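Cytosol aminopeptidase (Coxiella burnetii, PDB 3IJ3) probably acts as a manganese-dependent M17-family metallopeptidase that removes amino acids from the N-terminal ends of peptides. Local coordinates at residues A[131-143]-A[166-180]. Residues are numbered along the deposited sequence; the frame is centred on the assembly and turned at random. Where two conformers were deposited one is given.
Sequences LAFGLGSYQFNAY and WLTTIYLIRDLINTP
At the junction between the N-terminal and catalytic regions of this M17 aminopeptidase, the C-terminal part of helix 123-135 and the loop after it lie along helix 157-178, and Tyr-138 reaches across to Tyr-171, Arg-174, Asp-175 and Asn-178. With CG anti to the backbone N, the Tyr-138 ring lies over the helix. Its CD1 edge points into the face of Tyr-171 in a T-shaped stack, planes 78° apart, while CD of the extended Arg-174 sits 3.9 Å from the ring centroid, almost on its normal, as a CH-pi contact. Tyrosine suits this place because its hydroxyl donates to Asp-175 OD1 (2.6 Å), on the anti side of the carboxylate, and accepts from Asn-178 ND2 at 3.1 Å; two bonds thus hold the hydroxyl, while the stack and the CH-pi contact hold the ring. Asn-178 OD1 in turn accepts from Gly-465 N, which helps hold the amide.

Two backbone carbonyls of segment 131-143, those of Gly-134 and Leu-135, accept side-chain donors. Tyr-171 OH donates to Gly-134 O at 2.7 Å from above the carbonyl plane, and Ser-137 N reaches the same oxygen from the opposite face. The carbonyl oxygen of Leu-135, first residue of a type I turn ending at Tyr-138, takes a nearly straight bond from Arg-174 NH1 (2.8 Å, 167°); NH2 of that arginine salt-bridges Glu-466. Gly-134 has no side chain, and Leu-167 CD1 closes to 3.4 Å from its CA, tighter than usual van der Waals contact. Leu-135 CD2 meets Ile-170 CG2 as apolar packing between the helices, whose segments cross at -30°.

Further along, the loop follows the helix past its C-terminal end. The flat Phe-140 ring receives Asn-178 CB centrally over one face, 3.6 Å from its centroid, and Tyr-143 packs obliquely on Pro-180; its hydroxyl is hydrogen-bonded to Asp-183 OD2. Here a second subunit joins in, its Val-414 against Phe-140 and its Val-317 against Tyr-143.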
# COMPACT_ATOMS: atom_id res chain seq x y z
N LEU A 131 37.54 -14.00 24.21
CA LEU A 131 36.68 -14.36 23.07
C LEU A 131 36.09 -13.12 22.37
O LEU A 131 36.16 -13.00 21.14
CB LEU A 131 35.56 -15.30 23.53
CG LEU A 131 34.56 -15.72 22.46
CD1 LEU A 131 35.26 -16.48 21.33
CD2 LEU A 131 33.44 -16.55 23.11
N ALA A 132 35.59 -12.16 23.16
CA ALA A 132 35.01 -10.92 22.61
C ALA A 132 36.01 -10.21 21.73
O ALA A 132 35.65 -9.70 20.67
CB ALA A 132 34.51 -9.99 23.73
N PHE A 133 37.28 -10.17 22.17
CA PHE A 133 38.31 -9.56 21.33
C PHE A 133 38.34 -10.20 19.94
O PHE A 133 38.37 -9.49 18.91
CB PHE A 133 39.69 -9.69 21.98
CG PHE A 133 40.79 -9.13 21.11
CD1 PHE A 133 41.08 -7.77 21.16
CD2 PHE A 133 41.48 -9.92 20.22
CE1 PHE A 133 42.06 -7.24 20.34
CE2 PHE A 133 42.45 -9.39 19.41
CZ PHE A 133 42.74 -8.06 19.47
N GLY A 134 38.36 -11.53 19.92
CA GLY A 134 38.38 -12.28 18.68
C GLY A 134 37.13 -12.03 17.82
O GLY A 134 37.24 -11.82 16.62
N LEU A 135 35.97 -12.02 18.46
CA LEU A 135 34.69 -11.79 17.75
C LEU A 135 34.65 -10.42 17.07
O LEU A 135 34.09 -10.28 15.97
CB LEU A 135 33.50 -11.97 18.67
CG LEU A 135 33.31 -13.41 19.15
CD1 LEU A 135 32.11 -13.53 20.07
CD2 LEU A 135 33.18 -14.38 17.96
N GLY A 136 35.25 -9.42 17.71
CA GLY A 136 35.32 -8.10 17.14
C GLY A 136 36.37 -7.93 16.07
O GLY A 136 36.42 -6.88 15.43
N SER A 137 37.22 -8.94 15.88
CA SER A 137 38.27 -8.92 14.84
C SER A 137 37.78 -9.52 13.50
O SER A 137 38.51 -9.55 12.50
CB SER A 137 39.52 -9.66 15.33
OG SER A 137 40.02 -9.04 16.50
N TYR A 138 36.55 -10.02 13.50
CA TYR A 138 35.96 -10.65 12.34
C TYR A 138 35.71 -9.71 11.15
O TYR A 138 35.15 -8.62 11.32
CB TYR A 138 34.62 -11.30 12.74
CG TYR A 138 33.89 -11.99 11.60
CD1 TYR A 138 34.14 -13.32 11.29
CD2 TYR A 138 32.93 -11.32 10.86
CE1 TYR A 138 33.49 -13.95 10.24
CE2 TYR A 138 32.26 -11.93 9.83
CZ TYR A 138 32.53 -13.25 9.50
OH TYR A 138 31.84 -13.85 8.46
N GLN A 139 36.13 -10.17 9.98
CA GLN A 139 35.92 -9.48 8.72
C GLN A 139 35.55 -10.52 7.66
O GLN A 139 36.27 -11.49 7.45
CB GLN A 139 37.19 -8.73 8.31
CG GLN A 139 37.52 -7.58 9.23
CD GLN A 139 38.67 -6.74 8.70
OE1 GLN A 139 39.80 -7.19 8.62
NE2 GLN A 139 38.38 -5.50 8.35
N PHE A 140 34.39 -10.36 7.03
CA PHE A 140 33.98 -11.29 5.96
C PHE A 140 34.65 -10.74 4.68
O PHE A 140 34.24 -9.70 4.17
CB PHE A 140 32.48 -11.31 5.85
CG PHE A 140 31.97 -12.31 4.86
CD1 PHE A 140 32.18 -13.67 5.06
CD2 PHE A 140 31.24 -11.89 3.75
CE1 PHE A 140 31.71 -14.61 4.16
CE2 PHE A 140 30.75 -12.82 2.84
CZ PHE A 140 30.99 -14.19 3.04
N ASN A 141 35.65 -11.46 4.16
CA ASN A 141 36.43 -10.97 3.00
C ASN A 141 36.41 -11.82 1.74
O ASN A 141 37.30 -11.70 0.88
CB ASN A 141 37.88 -10.77 3.44
CG ASN A 141 38.54 -12.07 3.89
OD1 ASN A 141 37.89 -13.11 4.01
ND2 ASN A 141 39.86 -12.02 4.13
N ALA A 142 35.39 -12.66 1.60
CA ALA A 142 35.27 -13.51 0.43
C ALA A 142 35.00 -12.75 -0.88
O ALA A 142 35.27 -13.27 -1.95
CB ALA A 142 34.21 -14.57 0.66
N TYR A 143 34.47 -11.53 -0.78
CA TYR A 143 34.10 -10.76 -1.98
C TYR A 143 34.76 -9.41 -2.12
O TYR A 143 34.53 -8.73 -3.11
CB TYR A 143 32.56 -10.62 -2.04
CG TYR A 143 31.90 -11.95 -2.08
CD1 TYR A 143 31.65 -12.58 -3.29
CD2 TYR A 143 31.60 -12.62 -0.91
CE1 TYR A 143 31.08 -13.83 -3.33
CE2 TYR A 143 31.02 -13.86 -0.95
CZ TYR A 143 30.78 -14.46 -2.16
OH TYR A 143 30.21 -15.70 -2.21
N TRP A 166 35.20 -21.91 20.36
CA TRP A 166 34.08 -20.98 20.19
C TRP A 166 34.27 -20.00 19.05
O TRP A 166 33.33 -19.75 18.30
CB TRP A 166 33.75 -20.21 21.49
CG TRP A 166 32.82 -20.96 22.38
CD1 TRP A 166 33.09 -21.44 23.62
CD2 TRP A 166 31.47 -21.33 22.08
NE1 TRP A 166 31.98 -22.09 24.12
CE2 TRP A 166 30.98 -22.03 23.19
CE3 TRP A 166 30.64 -21.14 20.98
CZ2 TRP A 166 29.68 -22.54 23.23
CZ3 TRP A 166 29.36 -21.65 21.01
CH2 TRP A 166 28.89 -22.34 22.14
N LEU A 167 35.46 -19.42 18.93
CA LEU A 167 35.72 -18.43 17.90
C LEU A 167 35.57 -19.02 16.52
O LEU A 167 34.88 -18.45 15.66
CB LEU A 167 37.12 -17.84 18.06
CG LEU A 167 37.48 -16.79 16.99
CD1 LEU A 167 37.51 -15.43 17.59
CD2 LEU A 167 38.86 -17.09 16.43
N THR A 168 36.19 -20.19 16.29
CA THR A 168 36.12 -20.83 15.00
C THR A 168 34.69 -21.25 14.66
O THR A 168 34.27 -21.15 13.51
CB THR A 168 37.09 -22.01 14.87
OG1 THR A 168 36.78 -23.04 15.83
CG2 THR A 168 38.56 -21.51 15.02
N THR A 169 33.93 -21.67 15.66
CA THR A 169 32.54 -22.09 15.44
C THR A 169 31.67 -20.86 15.12
O THR A 169 30.84 -20.90 14.22
CB THR A 169 32.00 -22.82 16.67
OG1 THR A 169 32.78 -24.04 16.87
CG2 THR A 169 30.53 -23.15 16.50
N ILE A 170 31.85 -19.77 15.87
CA ILE A 170 31.07 -18.55 15.60
C ILE A 170 31.45 -17.96 14.24
O ILE A 170 30.56 -17.49 13.51
CB ILE A 170 31.18 -17.52 16.75
CG1 ILE A 170 30.53 -18.12 18.02
CG2 ILE A 170 30.54 -16.16 16.33
CD1 ILE A 170 30.86 -17.37 19.30
N TYR A 171 32.73 -17.98 13.90
CA TYR A 171 33.18 -17.53 12.58
C TYR A 171 32.53 -18.35 11.46
O TYR A 171 32.15 -17.80 10.40
CB TYR A 171 34.69 -17.60 12.47
CG TYR A 171 35.45 -16.37 12.97
CD1 TYR A 171 35.01 -15.63 14.07
CD2 TYR A 171 36.64 -16.01 12.38
CE1 TYR A 171 35.76 -14.51 14.54
CE2 TYR A 171 37.37 -14.92 12.83
CZ TYR A 171 36.93 -14.17 13.90
OH TYR A 171 37.72 -13.10 14.32
N LEU A 172 32.41 -19.66 11.67
CA LEU A 172 31.77 -20.53 10.69
C LEU A 172 30.31 -20.11 10.49
O LEU A 172 29.84 -19.99 9.36
CB LEU A 172 31.84 -22.00 11.12
CG LEU A 172 31.08 -23.00 10.27
CD1 LEU A 172 31.64 -23.01 8.84
CD2 LEU A 172 31.19 -24.41 10.93
N ILE A 173 29.58 -19.91 11.60
CA ILE A 173 28.18 -19.49 11.55
C ILE A 173 28.04 -18.17 10.80
O ILE A 173 27.20 -18.02 9.90
CB ILE A 173 27.58 -19.40 12.97
CG1 ILE A 173 27.47 -20.79 13.57
CG2 ILE A 173 26.18 -18.74 12.96
CD1 ILE A 173 27.11 -20.83 15.05
N ARG A 174 28.88 -17.20 11.17
CA ARG A 174 28.88 -15.90 10.52
C ARG A 174 29.17 -16.03 9.04
O ARG A 174 28.48 -15.41 8.23
CB ARG A 174 29.87 -14.95 11.18
CG ARG A 174 29.44 -14.46 12.56
CD ARG A 174 30.55 -13.65 13.19
NE ARG A 174 30.15 -13.00 14.43
CZ ARG A 174 30.92 -12.15 15.11
NH1 ARG A 174 32.15 -11.89 14.70
NH2 ARG A 174 30.47 -11.59 16.23
N ASP A 175 30.17 -16.84 8.68
CA ASP A 175 30.55 -17.04 7.28
C ASP A 175 29.42 -17.66 6.45
O ASP A 175 29.12 -17.18 5.35
CB ASP A 175 31.82 -17.93 7.13
CG ASP A 175 33.13 -17.22 7.51
OD1 ASP A 175 33.17 -15.98 7.64
OD2 ASP A 175 34.16 -17.94 7.63
N LEU A 176 28.78 -18.71 6.98
CA LEU A 176 27.70 -19.36 6.25
C LEU A 176 26.53 -18.40 6.01
O LEU A 176 25.99 -18.33 4.92
CB LEU A 176 27.23 -20.62 7.00
CG LEU A 176 28.25 -21.76 7.06
CD1 LEU A 176 27.74 -22.90 8.00
CD2 LEU A 176 28.58 -22.30 5.66
N ILE A 177 26.14 -17.66 7.05
CA ILE A 177 25.04 -16.69 6.92
C ILE A 177 25.41 -15.56 5.95
O ILE A 177 24.61 -15.20 5.08
CB ILE A 177 24.62 -16.14 8.29
CG1 ILE A 177 23.99 -17.26 9.12
CG2 ILE A 177 23.60 -14.94 8.15
CD1 ILE A 177 23.83 -16.92 10.59
N ASN A 178 26.62 -15.04 6.10
CA ASN A 178 27.08 -13.95 5.22
C ASN A 178 27.25 -14.33 3.74
O ASN A 178 27.21 -13.45 2.87
CB ASN A 178 28.40 -13.37 5.75
CG ASN A 178 28.22 -12.47 6.95
OD1 ASN A 178 27.20 -11.80 7.09
ND2 ASN A 178 29.26 -12.36 7.76
N THR A 179 27.49 -15.60 3.45
CA THR A 179 27.71 -15.99 2.04
C THR A 179 26.44 -15.77 1.25
O THR A 179 25.37 -16.27 1.61
CB THR A 179 28.16 -17.45 1.93
OG1 THR A 179 29.36 -17.64 2.70
CG2 THR A 179 28.46 -17.83 0.44
N PRO A 180 26.54 -15.02 0.17
CA PRO A 180 25.37 -14.83 -0.69
C PRO A 180 24.72 -16.14 -1.08
O PRO A 180 25.42 -17.15 -1.31
CB PRO A 180 25.97 -14.19 -1.94
CG PRO A 180 27.12 -13.46 -1.45
CD PRO A 180 27.71 -14.29 -0.34
O HOH W 1 35.41 -14.58 7.08